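Local coordinates for protein HIAXHD3 (Humicola insolens, PDB 3ZXK) that hydrolyses alpha-L-arabinofuranosyl side chains, probably of arabinoxylan, as a family 43 exo-acting arabinofuranosidase, a scaffold into which endo-xylanase activity has been engineered, at residues P256-A268 with R273-D285. Sequence-based numbering, arbitrary orientation.
With AHR (alpha-L-arabinofuranose), chain C.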
loop_
_atom_site.group_PDB
_atom_site.type_symbol
_atom_site.label_atom_id
_atom_site.label_comp_id
_atom_site.label_asym_id
_atom_site.label_seq_id
_atom_site.Cartn_x
_atom_site.Cartn_y
_atom_site.Cartn_z
ATOM N N PRO A 256 3.512 18.979 16.352
ATOM C CA PRO A 256 3.258 19.495 17.699
ATOM C C PRO A 256 3.614 20.979 17.887
ATOM O O PRO A 256 2.995 21.645 18.715
ATOM C CB PRO A 256 4.136 18.601 18.585
ATOM C CG PRO A 256 4.203 17.322 17.832
ATOM C CD PRO A 256 4.310 17.734 16.388
ATOM N N ASP A 257 4.567 21.502 17.119
ATOM C CA ASP A 257 4.951 22.922 17.241
ATOM C C ASP A 257 3.963 23.877 16.531
ATOM O O ASP A 257 4.156 25.099 16.526
ATOM C CB ASP A 257 6.413 23.127 16.792
ATOM C CG ASP A 257 6.615 22.985 15.279
ATOM O OD1 ASP A 257 5.678 22.563 14.572
ATOM O OD2 ASP A 257 7.722 23.322 14.791
ATOM N N GLY A 258 2.893 23.325 15.954
ATOM C CA GLY A 258 1.881 24.134 15.250
ATOM C C GLY A 258 2.149 24.391 13.771
ATOM O O GLY A 258 1.325 24.996 13.070
ATOM N N THR A 259 3.299 23.945 13.279
ATOM C CA THR A 259 3.636 24.143 11.874
ATOM C C THR A 259 2.974 23.051 11.052
ATOM O O THR A 259 2.921 21.882 11.471
ATOM C CB THR A 259 5.157 24.085 11.612
ATOM O OG1 THR A 259 5.675 22.816 12.055
ATOM C CG2 THR A 259 5.881 25.223 12.315
ATOM N N TRP A 260 2.491 23.427 9.878
ATOM C CA TRP A 260 1.799 22.503 8.994
ATOM C C TRP A 260 2.660 21.999 7.870
ATOM O O TRP A 260 3.597 22.661 7.450
ATOM C CB TRP A 260 0.570 23.179 8.419
ATOM C CG TRP A 260 -0.534 23.301 9.421
ATOM C CD1 TRP A 260 -0.650 24.204 10.489
ATOM C CD2 TRP A 260 -1.706 22.452 9.496
ATOM N NE1 TRP A 260 -1.811 23.983 11.164
ATOM C CE2 TRP A 260 -2.488 22.935 10.638
ATOM C CE3 TRP A 260 -2.179 21.376 8.753
ATOM C CZ2 TRP A 260 -3.698 22.357 11.000
ATOM C CZ3 TRP A 260 -3.396 20.791 9.122
ATOM C CH2 TRP A 260 -4.139 21.279 10.224
ATOM N N HIS A 261 2.339 20.806 7.385
ATOM C CA HIS A 261 3.108 20.138 6.331
ATOM C C HIS A 261 2.170 19.511 5.331
ATOM O O HIS A 261 1.079 19.027 5.688
ATOM C CB HIS A 261 4.027 19.101 6.970
ATOM C CG HIS A 261 4.999 19.712 7.941
ATOM N ND1 HIS A 261 6.235 20.108 7.576
ATOM C CD2 HIS A 261 4.839 20.086 9.278
ATOM C CE1 HIS A 261 6.860 20.672 8.641
ATOM N NE2 HIS A 261 6.001 20.661 9.683
ATOM N N TYR A 262 2.574 19.506 4.067
ATOM C CA TYR A 262 1.770 18.864 3.014
ATOM C C TYR A 262 2.485 17.537 2.672
ATOM O O TYR A 262 3.693 17.527 2.325
ATOM C CB TYR A 262 1.619 19.809 1.802
ATOM C CG TYR A 262 0.886 19.219 0.611
ATOM C CD1 TYR A 262 -0.104 18.233 0.774
ATOM C CD2 TYR A 262 1.193 19.629 -0.692
ATOM C CE1 TYR A 262 -0.768 17.691 -0.313
ATOM C CE2 TYR A 262 0.554 19.085 -1.772
ATOM C CZ TYR A 262 -0.401 18.107 -1.594
ATOM O OH TYR A 262 -1.014 17.591 -2.718
ATOM N N VAL A 263 1.765 16.430 2.826
ATOM C CA VAL A 263 2.308 15.108 2.481
ATOM C C VAL A 263 1.578 14.707 1.215
ATOM O O VAL A 263 0.383 14.434 1.242
ATOM C CB VAL A 263 2.072 14.041 3.580
ATOM C CG1 VAL A 263 2.762 12.745 3.207
ATOM C CG2 VAL A 263 2.610 14.533 4.912
ATOM N N ALA A 264 2.294 14.693 0.102
ATOM C CA ALA A 264 1.678 14.335 -1.196
ATOM C C ALA A 264 2.281 13.022 -1.669
ATOM O O ALA A 264 3.148 12.464 -0.982
ATOM C CB ALA A 264 1.910 15.436 -2.244
ATOM N N PHE A 265 1.864 12.489 -2.820
ATOM C CA PHE A 265 2.675 11.409 -3.365
ATOM C C PHE A 265 3.019 11.655 -4.813
ATOM O O PHE A 265 2.384 12.492 -5.489
ATOM C CB PHE A 265 2.024 10.004 -3.180
ATOM C CG PHE A 265 0.640 9.906 -3.738
ATOM C CD1 PHE A 265 0.446 9.645 -5.098
ATOM C CD2 PHE A 265 -0.475 10.079 -2.908
ATOM C CE1 PHE A 265 -0.840 9.557 -5.626
ATOM C CE2 PHE A 265 -1.747 9.974 -3.427
ATOM C CZ PHE A 265 -1.935 9.712 -4.776
ATOM N N MET A 266 4.043 10.926 -5.266
ATOM C CA MET A 266 4.569 10.959 -6.630
ATOM C C MET A 266 4.145 9.686 -7.362
ATOM O O MET A 266 4.074 8.618 -6.731
ATOM C CB MET A 266 6.104 10.965 -6.591
ATOM C CG MET A 266 6.745 12.095 -5.798
ATOM S SD MET A 266 6.431 13.746 -6.470
ATOM C CE MET A 266 7.127 13.651 -8.125
ATOM N N ASP A 267 3.957 9.782 -8.680
ATOM C CA ASP A 267 3.755 8.609 -9.558
ATOM C C ASP A 267 5.090 7.947 -9.961
ATOM O O ASP A 267 5.506 7.969 -11.119
ATOM C CB ASP A 267 2.883 8.950 -10.786
ATOM C CG ASP A 267 1.420 9.246 -10.416
ATOM O OD1 ASP A 267 0.907 8.631 -9.465
ATOM O OD2 ASP A 267 0.783 10.103 -11.085
ATOM N N ALA A 268 5.767 7.356 -8.983
ATOM C CA ALA A 268 7.113 6.835 -9.167
ATOM C C ALA A 268 7.126 5.404 -9.714
ATOM O O ALA A 268 7.866 4.552 -9.213
ATOM C CB ALA A 268 7.865 6.919 -7.843
ATOM N N ARG A 273 3.547 4.516 -5.881
ATOM C CA ARG A 273 3.244 5.887 -5.512
ATOM C C ARG A 273 3.747 6.125 -4.107
ATOM O O ARG A 273 3.327 5.445 -3.168
ATOM C CB ARG A 273 1.752 6.161 -5.676
ATOM C CG ARG A 273 1.430 6.128 -7.164
ATOM C CD ARG A 273 -0.030 6.280 -7.514
ATOM N NE ARG A 273 -0.872 5.205 -7.023
ATOM C CZ ARG A 273 -2.204 5.254 -7.024
ATOM N NH1 ARG A 273 -2.838 6.344 -7.503
ATOM N NH2 ARG A 273 -2.907 4.218 -6.547
ATOM N N ILE A 274 4.682 7.067 -3.992
ATOM C CA ILE A 274 5.491 7.222 -2.799
ATOM C C ILE A 274 5.382 8.633 -2.213
ATOM O O ILE A 274 5.243 9.609 -2.940
ATOM C CB ILE A 274 6.971 6.802 -3.077
ATOM C CG1 ILE A 274 7.684 7.815 -3.988
ATOM C CG2 ILE A 274 7.015 5.376 -3.654
ATOM C CD1 ILE A 274 9.108 7.410 -4.332
ATOM N N PRO A 275 5.462 8.751 -0.879
ATOM C CA PRO A 275 5.198 10.050 -0.271
ATOM C C PRO A 275 6.380 11.020 -0.251
ATOM O O PRO A 275 7.534 10.610 -0.057
ATOM C CB PRO A 275 4.823 9.696 1.181
ATOM C CG PRO A 275 5.524 8.399 1.448
ATOM C CD PRO A 275 5.524 7.661 0.123
ATOM N N VAL A 276 6.045 12.291 -0.451
ATOM C CA VAL A 276 6.997 13.417 -0.344
ATOM C C VAL A 276 6.364 14.454 0.593
ATOM O O VAL A 276 5.141 14.563 0.676
ATOM C CB VAL A 276 7.329 14.031 -1.733
ATOM C CG1 VAL A 276 8.073 13.005 -2.588
ATOM C CG2 VAL A 276 6.067 14.454 -2.453
ATOM N N VAL A 277 7.213 15.214 1.291
ATOM C CA VAL A 277 6.776 16.157 2.337
ATOM C C VAL A 277 7.359 17.546 2.069
ATOM O O VAL A 277 8.535 17.676 1.720
ATOM C CB VAL A 277 7.207 15.659 3.742
ATOM C CG1 VAL A 277 6.712 16.607 4.831
ATOM C CG2 VAL A 277 6.622 14.267 4.008
ATOM N N ALA A 278 6.512 18.567 2.173
ATOM C CA ALA A 278 6.961 19.982 2.180
ATOM C C ALA A 278 6.314 20.781 3.328
ATOM O O ALA A 278 5.193 20.513 3.711
ATOM C CB ALA A 278 6.661 20.640 0.849
ATOM N N PRO A 279 7.008 21.793 3.841
ATOM C CA PRO A 279 6.345 22.689 4.785
ATOM C C PRO A 279 5.284 23.565 4.106
ATOM O O PRO A 279 5.359 23.845 2.889
ATOM C CB PRO A 279 7.478 23.583 5.296
ATOM C CG PRO A 279 8.731 23.049 4.679
ATOM C CD PRO A 279 8.334 22.289 3.452
ATOM N N LEU A 280 4.283 23.948 4.897
ATOM C CA LEU A 280 3.298 24.961 4.530
ATOM C C LEU A 280 3.490 26.247 5.314
ATOM O O LEU A 280 3.923 26.218 6.446
ATOM C CB LEU A 280 1.904 24.438 4.857
ATOM C CG LEU A 280 1.388 23.283 4.026
ATOM C CD1 LEU A 280 0.080 22.804 4.630
ATOM C CD2 LEU A 280 1.191 23.677 2.569
ATOM N N ARG A 281 3.157 27.379 4.698
ATOM C CA ARG A 281 2.961 28.626 5.434
ATOM C C ARG A 281 1.486 29.006 5.271
ATOM O O ARG A 281 0.806 28.543 4.356
ATOM C CB ARG A 281 3.876 29.741 4.898
ATOM C CG ARG A 281 3.647 30.058 3.437
ATOM C CD ARG A 281 4.537 31.176 2.908
ATOM N NE ARG A 281 4.296 31.304 1.477
ATOM C CZ ARG A 281 5.124 30.877 0.525
ATOM N NH1 ARG A 281 6.300 30.340 0.841
ATOM N NH2 ARG A 281 4.791 31.021 -0.751
ATOM N N TRP A 282 0.982 29.813 6.182
ATOM C CA TRP A 282 -0.376 30.312 6.079
ATOM C C TRP A 282 -0.341 31.759 5.700
ATOM O O TRP A 282 0.439 32.534 6.257
ATOM C CB TRP A 282 -1.093 30.106 7.403
ATOM C CG TRP A 282 -1.416 28.647 7.614
ATOM C CD1 TRP A 282 -0.605 27.651 8.154
ATOM C CD2 TRP A 282 -2.635 27.975 7.200
ATOM N NE1 TRP A 282 -1.255 26.440 8.148
ATOM C CE2 TRP A 282 -2.487 26.568 7.587
ATOM C CE3 TRP A 282 -3.824 28.398 6.609
ATOM C CZ2 TRP A 282 -3.486 25.635 7.352
ATOM C CZ3 TRP A 282 -4.823 27.451 6.377
ATOM C CH2 TRP A 282 -4.658 26.104 6.758
ATOM N N THR A 283 -1.178 32.140 4.738
ATOM C CA THR A 283 -1.331 33.544 4.400
ATOM C C THR A 283 -2.065 34.284 5.517
ATOM O O THR A 283 -2.731 33.678 6.376
ATOM C CB THR A 283 -2.082 33.772 3.073
ATOM O OG1 THR A 283 -3.448 33.379 3.236
ATOM C CG2 THR A 283 -1.444 32.971 1.942
ATOM N N ALA A 284 -1.918 35.603 5.523
ATOM C CA ALA A 284 -2.651 36.427 6.477
ATOM C C ALA A 284 -4.151 36.279 6.240
ATOM O O ALA A 284 -4.916 36.353 7.191
ATOM C CB ALA A 284 -2.231 37.883 6.367
ATOM N N ASP A 285 -4.569 36.065 4.982
ATOM C CA ASP A 285 -6.004 35.893 4.707
ATOM C C ASP A 285 -6.540 34.450 4.906
ATOM O O ASP A 285 -7.686 34.156 4.554
ATOM C CB ASP A 285 -6.475 36.561 3.384
ATOM C CG ASP A 285 -5.822 35.986 2.137
ATOM O OD1 ASP A 285 -5.036 35.019 2.231
ATOM O OD2 ASP A 285 -6.114 36.536 1.030
HETATM O O5 AHR C . -0.903 9.199 -12.972
HETATM C C5 AHR C . -1.321 7.942 -12.405
HETATM C C4 AHR C . -2.527 8.099 -11.472
HETATM O O4 AHR C . -3.636 8.656 -12.174
HETATM C C3 AHR C . -2.374 9.057 -10.295
HETATM O O3 AHR C . -1.701 8.477 -9.188
HETATM C C2 AHR C . -3.787 9.396 -9.904
HETATM O O2 AHR C . -3.902 10.752 -9.431
HETATM C C1 AHR C . -4.532 9.245 -11.215
HETATM O O HOH W 1 2.317 26.135 8.894
HETATM O O HOH W 2 5.500 24.428 8.371
#
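D267 and R273 reach side by side from neighbouring strands at the sugar end of an antiparallel β-hairpin, the two middle strands of a four-stranded blade in the five-bladed β-propeller of family 43. Strand directions 141° apart record its marked twist, and paired backbone bonds run from M266/I274 through Y262/A278. F265, D267 and R273 line the glycan pocket. The arabinofuranose O3 sits in the notch between carboxylate and guanidinium, donating to D267 OD1 at 2.6 Å and accepting from R273 NH1 at 2.9 Å; D267 OD2 takes O5, and H248 also bonds the sugar. A bend at chi3 (-64°) turns the R273 guanidinium so that its NH1 edge meets O3 in plane. The aliphatic part of R273 flanks the F265 ring, CB lying 3.8 Å from F265 CD1. A leucine in place of R273 would probably leave O3 without its NH1 donor and take away the positive charge beside D267, loosening the grip on the sugar.

On the other face of the sheet, M266 crosses V276 at about a right angle, CG meeting V276 CG1 at 3.6 Å. A268 CB rests against I274 CD1. Farther along, L280 fills the hollow between the W260 and Y262 side chains, CD1 against W260 CB and CD2 against Y262 CB. L280 N still bonds W260 O, but water 1 stands in for the return bond, joining W260 N to L280 O. Beyond it the W282 edge points at the W260 face in an offset edge-to-face pair, planes at 77°, with W282 NE1 3.3 Å from W260 CD1.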